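Local coordinates for pyrroline-5-carboxylate reductase catalytic N-terminal domain-containing protein (Sinorhizobium meliloti, PDB 4HUJ), which is of unknown function but carries a dinucleotide-binding fold and is probably an NAD(P)-dependent oxidoreductase, at residues A[74-77]-A[78-82]; A[206-210]-A[211-215]. All coordinates share one frame; numbering follows the deposited sequence.

Contact 1. Residues A[74-77]-A[78-82]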
loop_
_atom_site.group_PDB
_atom_site.type_symbol
_atom_site.label_atom_id
_atom_site.label_comp_id
_atom_site.label_asym_id
_atom_site.label_seq_id
_atom_site.Cartn_x
_atom_site.Cartn_y
_atom_site.Cartn_z
ATOM N N VAL A 74 1.578 -2.965 -16.067
ATOM C CA VAL A 74 0.413 -2.673 -16.897
ATOM C C VAL A 74 0.168 -1.169 -16.976
ATOM O O VAL A 74 0.823 -0.386 -16.272
ATOM C CB VAL A 74 -0.873 -3.383 -16.369
ATOM C CG1 VAL A 74 -0.721 -4.904 -16.397
ATOM C CG2 VAL A 74 -1.233 -2.893 -14.960
ATOM N N GLU A 75 -0.768 -0.770 -17.835
ATOM C CA GLU A 75 -1.198 0.620 -17.910
ATOM C C GLU A 75 -1.979 0.983 -16.652
ATOM O O GLU A 75 -2.639 0.127 -16.056
ATOM C CB GLU A 75 -2.042 0.878 -19.166
ATOM C CG GLU A 75 -1.267 0.786 -20.493
ATOM C CD GLU A 75 -0.308 1.957 -20.744
ATOM O OE1 GLU A 75 -0.439 3.018 -20.091
ATOM O OE2 GLU A 75 0.583 1.813 -21.614
ATOM N N LEU A 76 -1.891 2.250 -16.254
ATOM C CA LEU A 76 -2.510 2.738 -15.019
ATOM C C LEU A 76 -4.025 2.499 -14.974
ATOM O O LEU A 76 -4.555 2.048 -13.956
ATOM C CB LEU A 76 -2.175 4.222 -14.816
ATOM C CG LEU A 76 -2.507 4.940 -13.501
ATOM C CD1 LEU A 76 -1.949 4.210 -12.276
ATOM C CD2 LEU A 76 -1.981 6.358 -13.557
ATOM N N LYS A 77 -4.706 2.786 -16.085
ATOM C CA LYS A 77 -6.161 2.611 -16.200
ATOM C C LYS A 77 -6.626 1.187 -15.908
ATOM O O LYS A 77 -7.745 0.978 -15.424
ATOM C CB LYS A 77 -6.652 3.035 -17.591
ATOM C CG LYS A 77 -6.326 4.472 -17.973
ATOM C CD LYS A 77 -7.092 5.503 -17.148
ATOM C CE LYS A 77 -6.857 6.904 -17.690
ATOM N NZ LYS A 77 -7.199 7.017 -19.140
ATOM N N ASP A 78 -5.766 0.221 -16.210
ATOM C CA ASP A 78 -6.044 -1.182 -15.942
ATOM C C ASP A 78 -5.772 -1.548 -14.481
ATOM O O ASP A 78 -6.589 -2.216 -13.848
ATOM C CB ASP A 78 -5.253 -2.078 -16.903
ATOM C CG ASP A 78 -5.652 -1.862 -18.362
ATOM O OD1 ASP A 78 -6.858 -1.651 -18.634
ATOM O OD2 ASP A 78 -4.764 -1.903 -19.240
ATOM N N ALA A 79 -4.634 -1.096 -13.953
ATOM C CA ALA A 79 -4.258 -1.348 -12.559
ATOM C C ALA A 79 -5.255 -0.783 -11.554
ATOM O O ALA A 79 -5.515 -1.401 -10.521
ATOM C CB ALA A 79 -2.862 -0.810 -12.273
ATOM N N LEU A 80 -5.816 0.383 -11.868
ATOM C CA LEU A 80 -6.780 1.049 -10.986
ATOM C C LEU A 80 -8.128 0.326 -10.894
ATOM O O LEU A 80 -9.007 0.741 -10.137
ATOM C CB LEU A 80 -6.981 2.511 -11.413
ATOM C CG LEU A 80 -5.803 3.471 -11.221
ATOM C CD1 LEU A 80 -6.137 4.854 -11.774
ATOM C CD2 LEU A 80 -5.400 3.558 -9.756
ATOM N N GLN A 81 -8.282 -0.753 -11.660
ATOM C CA GLN A 81 -9.512 -1.546 -11.648
ATOM C C GLN A 81 -9.452 -2.762 -10.714
ATOM O O GLN A 81 -10.454 -3.464 -10.540
ATOM C CB GLN A 81 -9.872 -1.993 -13.070
ATOM C CG GLN A 81 -10.303 -0.856 -13.989
ATOM C CD GLN A 81 -10.709 -1.344 -15.369
ATOM O OE1 GLN A 81 -11.609 -2.174 -15.508
ATOM N NE2 GLN A 81 -10.049 -0.823 -16.401
ATOM N N ALA A 82 -8.288 -3.006 -10.108
ATOM C CA ALA A 82 -8.085 -4.181 -9.254
ATOM C C ALA A 82 -8.930 -4.182 -7.982
ATOM O O ALA A 82 -9.409 -3.133 -7.534
ATOM C CB ALA A 82 -6.606 -4.345 -8.910
#
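L76 and L80 meet on one side of the short helix 76-79, their side chains set at a slant to each other, and the path of L80 from CB to its tip defines the contact. Its CB lies 3.5 Å from L76 O. With CG anti to its own carbonyl carbon (chi1 -68°), the branch point stays against the same carbonyl, L80 CG being 3.3 Å from L76 O. Beyond it, L80 CD1 meets L76 CG at 4.0 Å, while L80 CG meets L76 CD1 at 4.1 Å, so the two isobutyl groups touch branch to branch. L76 O also accepts the backbone N-H of L80 (N to O 3.0 Å). Cutting L80 back to an alanine is likely to open a gap beside L76 CG and strip cover from I29, I97 and V101, which the isobutyl group also touches. V74 CG2 packs against A79 CB (3.8 Å), next to I50. The first turn closes on E75, at the N-cap position: A79 N donates to E75 O (3.1 Å), with a weak bond from D78 N to the same oxygen. At the far end the extended Q81 side chain returns to the helix, and Q81 NE2 donates to K77 O at 3.1 Å. K77 O lies in the Q81 amide plane, yet the nitrogen sits above the carbonyl plane, 38° out of it. This is a short helix in the crossover from strand 71-73 to strand 84-88, passing strands 49-52 and 26-30 of the parallel sheet, as in Rossmann-type folds.

Contact 2. Residues A[206-210]-A[211-215]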
loop_
_atom_site.group_PDB
_atom_site.type_symbol
_atom_site.label_atom_id
_atom_site.label_comp_id
_atom_site.label_asym_id
_atom_site.label_seq_id
_atom_site.Cartn_x
_atom_site.Cartn_y
_atom_site.Cartn_z
ATOM N N GLN A 206 -0.153 5.873 13.958
ATOM C CA GLN A 206 0.316 5.283 12.703
ATOM C C GLN A 206 0.610 6.315 11.603
ATOM O O GLN A 206 1.211 5.989 10.573
ATOM C CB GLN A 206 -0.700 4.252 12.186
ATOM C CG GLN A 206 -0.143 3.319 11.110
ATOM C CD GLN A 206 -1.232 2.526 10.403
ATOM O OE1 GLN A 206 -2.291 2.242 10.979
ATOM N NE2 GLN A 206 -0.978 2.168 9.149
ATOM N N GLN A 207 0.165 7.552 11.796
ATOM C CA GLN A 207 0.429 8.585 10.804
ATOM C C GLN A 207 1.878 9.046 10.908
ATOM O O GLN A 207 2.469 9.003 11.985
ATOM C CB GLN A 207 -0.525 9.762 11.001
ATOM C CG GLN A 207 -0.611 10.682 9.793
ATOM C CD GLN A 207 -1.725 11.697 9.930
ATOM O OE1 GLN A 207 -1.541 12.770 10.506
ATOM N NE2 GLN A 207 -2.887 11.366 9.402
ATOM N N PHE A 208 2.445 9.488 9.788
ATOM C CA PHE A 208 3.794 10.041 9.777
ATOM C C PHE A 208 3.994 11.018 10.941
ATOM O O PHE A 208 3.121 11.851 11.222
ATOM C CB PHE A 208 4.080 10.743 8.445
ATOM C CG PHE A 208 5.482 11.275 8.338
ATOM C CD1 PHE A 208 6.538 10.427 7.996
ATOM C CD2 PHE A 208 5.752 12.615 8.596
ATOM C CE1 PHE A 208 7.843 10.913 7.906
ATOM C CE2 PHE A 208 7.052 13.112 8.510
ATOM C CZ PHE A 208 8.099 12.260 8.164
ATOM N N GLY A 209 5.124 10.876 11.625
ATOM C CA GLY A 209 5.450 11.721 12.777
ATOM C C GLY A 209 5.042 11.124 14.112
ATOM O O GLY A 209 5.372 11.671 15.175
ATOM N N ARG A 210 4.347 9.992 14.067
ATOM C CA ARG A 210 3.802 9.367 15.279
ATOM C C ARG A 210 4.576 8.088 15.645
ATOM O O ARG A 210 5.343 7.574 14.820
ATOM C CB ARG A 210 2.299 9.107 15.113
ATOM C CG ARG A 210 1.458 10.352 14.760
ATOM C CD ARG A 210 1.614 11.429 15.815
ATOM N NE ARG A 210 0.616 12.481 15.654
ATOM C CZ ARG A 210 0.296 13.361 16.597
ATOM N NH1 ARG A 210 0.900 13.330 17.782
ATOM N NH2 ARG A 210 -0.633 14.278 16.356
ATOM N N PRO A 211 4.385 7.567 16.879
ATOM C CA PRO A 211 5.304 6.554 17.419
ATOM C C PRO A 211 5.504 5.246 16.646
ATOM O O PRO A 211 6.569 4.627 16.781
ATOM C CB PRO A 211 4.732 6.267 18.809
ATOM C CG PRO A 211 4.084 7.553 19.201
ATOM C CD PRO A 211 3.463 8.062 17.924
ATOM N N LEU A 212 4.513 4.806 15.871
ATOM C CA LEU A 212 4.633 3.502 15.206
ATOM C C LEU A 212 5.258 3.564 13.820
ATOM O O LEU A 212 5.551 2.527 13.216
ATOM C CB LEU A 212 3.293 2.759 15.162
ATOM C CG LEU A 212 2.676 2.433 16.522
ATOM C CD1 LEU A 212 1.414 1.590 16.350
ATOM C CD2 LEU A 212 3.664 1.744 17.477
ATOM N N VAL A 213 5.473 4.773 13.319
ATOM C CA VAL A 213 6.127 4.950 12.019
ATOM C C VAL A 213 7.635 4.771 12.173
ATOM O O VAL A 213 8.248 5.333 13.090
ATOM C CB VAL A 213 5.778 6.314 11.380
ATOM C CG1 VAL A 213 6.538 6.521 10.075
ATOM C CG2 VAL A 213 4.286 6.403 11.128
ATOM N N ALA A 214 8.208 3.961 11.282
ATOM C CA ALA A 214 9.644 3.674 11.230
ATOM C C ALA A 214 10.121 2.869 12.435
ATOM O O ALA A 214 11.300 2.907 12.799
ATOM C CB ALA A 214 10.458 4.962 11.055
ATOM N N LEU A 215 9.195 2.140 13.048
ATOM C CA LEU A 215 9.511 1.315 14.200
ATOM C C LEU A 215 9.564 -0.139 13.748
ATOM O O LEU A 215 8.568 -0.678 13.255
ATOM C CB LEU A 215 8.465 1.519 15.303
ATOM C CG LEU A 215 8.646 0.792 16.641
ATOM C CD1 LEU A 215 9.845 1.341 17.409
ATOM C CD2 LEU A 215 7.377 0.942 17.471
HETATM O O HOH W 1 7.902 8.212 13.871
#
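R210 and V213 are joined across a type I beta turn running from R210 to V213, the middle of three overlapping turns. It follows a type II turn from Q207 to R210, closed by R210 N on Q207 O, and leads into another type II turn from L212 to L215. V213 N donates to R210 O at 3.2 Å with a fairly straight N-H...O angle of 158°, but it approaches from above the carbonyl plane rather than along a lone pair. A water also donates to R210 O (2.8 Å) and, with its other hydrogen, to V213 O (3.0 Å), and so bridges the two ends of the turn.

V213 is the side chain that carries the contact. CG1 is anti to the backbone N (chi1 176°) and CG2 anti to the carbonyl carbon, which sets V213 CG2 against Q206 O at 3.2 Å and Q207 O at 3.3 Å. The other branch, V213 CG1, comes obliquely to F208 CD1 at 4.4 Å, a loose apolar approach to a ring that also touches I116. One methyl thus lies against two consecutive carbonyls while its twin approaches the aromatic. The CB of Q206 points away from 211-215: its OE1 bonds S172 OG in strand 166-173 and its NE2 bonds K146 O in strand 143-147, anchoring the start of the loop to both strands, and its own O takes N149 ND2.

Chemically, the polar atoms gripped here are mostly main-chain: R210 O is held by an amide and a water, Q207 O by the R210 amide, and Q206 O by an asparagine, while the valine sets carbon against the last two. The shape of the loop therefore probably rests chiefly on bonds to its backbone, with modest apolar packing.

Contact 1 comes first along the chain and contact 2 near its end, on opposite sides of the chain's centre; their centres are 30 Å apart and their nearest atoms about 19 Å, so they do not touch. Segment 74-82 sits in the probably dinucleotide-binding N-terminal part, which resembles F420-dependent NADP oxidoreductases, between strands 71-73 and 84-88. Segment 206-215 links helix 199-206 to strand 218-219, which pairs antiparallel with strand 166-173. Both lie along one mixed sheet: parallel strands near contact 1 continue through 108-111 and 143-147, and strand 166-173 joins antiparallel. The two contacts thus shape connections at distant parts of one continuous sheet.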